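Local structure of myosin-4 (Saccharomyces cerevisiae, 3MMI) at residues S106-R110 and F205-D209. The protein is an actin-based class V motor that transports specific mRNAs, including ASH1 mRNA, to the bud through its adaptor SHE3, here represented by its globular tail. Sequence-based numbering, arbitrary orientation.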
# COMPACT_ATOMS: atom_id res chain seq x y z
N SER A 106 -8.17 -5.65 -9.80
CA SER A 106 -7.75 -5.91 -11.14
C SER A 106 -8.76 -5.48 -12.20
O SER A 106 -8.36 -4.95 -13.22
CB SER A 106 -7.47 -7.40 -11.33
OG SER A 106 -6.91 -7.50 -12.62
N ASN A 107 -10.07 -5.66 -11.91
CA ASN A 107 -11.17 -5.21 -12.79
C ASN A 107 -11.24 -3.66 -12.84
O ASN A 107 -11.28 -3.08 -13.89
CB ASN A 107 -12.51 -5.88 -12.37
CG ASN A 107 -12.72 -7.29 -13.06
OD1 ASN A 107 -13.16 -7.36 -14.21
ND2 ASN A 107 -12.38 -8.37 -12.34
N LEU A 108 -11.27 -3.02 -11.67
CA LEU A 108 -11.42 -1.54 -11.61
C LEU A 108 -10.22 -0.85 -12.22
O LEU A 108 -10.34 0.26 -12.79
CB LEU A 108 -11.56 -1.03 -10.19
CG LEU A 108 -12.83 -1.45 -9.47
CD1 LEU A 108 -12.85 -0.70 -8.16
CD2 LEU A 108 -14.10 -1.26 -10.31
N SER A 109 -9.09 -1.55 -12.15
CA SER A 109 -7.84 -0.97 -12.54
C SER A 109 -7.80 -0.68 -14.01
O SER A 109 -6.94 0.06 -14.48
CB SER A 109 -6.60 -1.79 -12.12
OG SER A 109 -6.34 -2.79 -13.12
N ARG A 110 -8.77 -1.19 -14.72
CA ARG A 110 -8.82 -1.01 -16.18
C ARG A 110 -9.75 0.15 -16.57
O ARG A 110 -9.79 0.50 -17.72
CB ARG A 110 -9.30 -2.35 -16.85
CG ARG A 110 -8.22 -3.46 -16.89
CD ARG A 110 -8.68 -4.89 -16.80
NE ARG A 110 -7.58 -5.78 -16.27
CZ ARG A 110 -6.67 -6.28 -17.07
NH1 ARG A 110 -6.68 -5.94 -18.33
NH2 ARG A 110 -5.77 -7.10 -16.65
N PHE A 205 -5.43 -13.44 -11.58
CA PHE A 205 -6.47 -12.45 -11.85
C PHE A 205 -6.03 -11.36 -12.83
O PHE A 205 -6.63 -10.31 -12.90
CB PHE A 205 -7.07 -11.91 -10.54
CG PHE A 205 -7.81 -12.93 -9.77
CD1 PHE A 205 -8.64 -13.85 -10.40
CD2 PHE A 205 -7.71 -12.98 -8.39
CE1 PHE A 205 -9.34 -14.80 -9.65
CE2 PHE A 205 -8.42 -13.95 -7.65
CZ PHE A 205 -9.22 -14.85 -8.28
N GLN A 206 -4.97 -11.63 -13.56
CA GLN A 206 -4.50 -10.75 -14.62
C GLN A 206 -4.17 -9.25 -14.27
O GLN A 206 -4.40 -8.34 -15.09
CB GLN A 206 -5.46 -10.82 -15.83
CG GLN A 206 -5.38 -12.17 -16.67
CD GLN A 206 -6.50 -12.26 -17.75
OE1 GLN A 206 -6.48 -11.52 -18.75
NE2 GLN A 206 -7.49 -13.11 -17.51
N VAL A 207 -3.56 -8.97 -13.10
CA VAL A 207 -3.21 -7.60 -12.88
C VAL A 207 -2.08 -7.16 -13.81
O VAL A 207 -1.15 -7.88 -14.02
CB VAL A 207 -3.12 -7.17 -11.37
CG1 VAL A 207 -3.77 -8.14 -10.42
CG2 VAL A 207 -1.72 -6.75 -10.95
N VAL A 208 -2.18 -5.98 -14.40
CA VAL A 208 -1.16 -5.53 -15.33
C VAL A 208 0.21 -5.45 -14.61
O VAL A 208 0.27 -5.20 -13.41
CB VAL A 208 -1.48 -4.13 -16.00
CG1 VAL A 208 -2.79 -4.21 -16.62
CG2 VAL A 208 -1.52 -2.97 -14.98
N ASP A 209 1.27 -5.64 -15.38
CA ASP A 209 2.62 -5.65 -14.88
C ASP A 209 3.01 -4.46 -14.01
O ASP A 209 3.54 -4.64 -12.92
CB ASP A 209 3.64 -5.76 -16.01
CG ASP A 209 4.20 -7.17 -16.12
OD1 ASP A 209 5.08 -7.57 -15.27
OD2 ASP A 209 3.72 -7.91 -17.03
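Ser106 of helix 97-108 and the following Arg110 are hydrogen-bonded to the short connection between helices 185-204 and 209-234. Ser106, in the t rotamer, points its CB toward the connection and donates from OG to Phe205 O at 2.8 Å; its CB also packs on Val207 CG1 at 3.9 Å. Arg110 starts out sideways, but its long side chain folds back along its own segment, with NE donating to Ser106 O at 3.3 Å. The guanidinium of Arg110, folded back in this way, donates from NH2 to Gln206 O at a very short 2.4 Å, although the N-H...O angle of 119° is poor, while Val208 CG1 lies over one of its faces, 4.2 Å from Arg110 NH2. Ser109, with chi1 near +85°, brings OG to the same Ser106 O at 3.0 Å. Phe205 O and Gln206 O belong to the turn where helix 185-204 ends in a Schellman motif, with Gln206 at positive phi as the C-prime residue; Val208 occupies the N-cap position of helix 209-234. Within this all-helical globular tail, Phe205 and Val207 extend the contact onto Ile102 of helix 97-108, Arg110 touches Ile55 of helix 53-67, and Leu108 and Ser109 pack against Phe149 of helix 132-168.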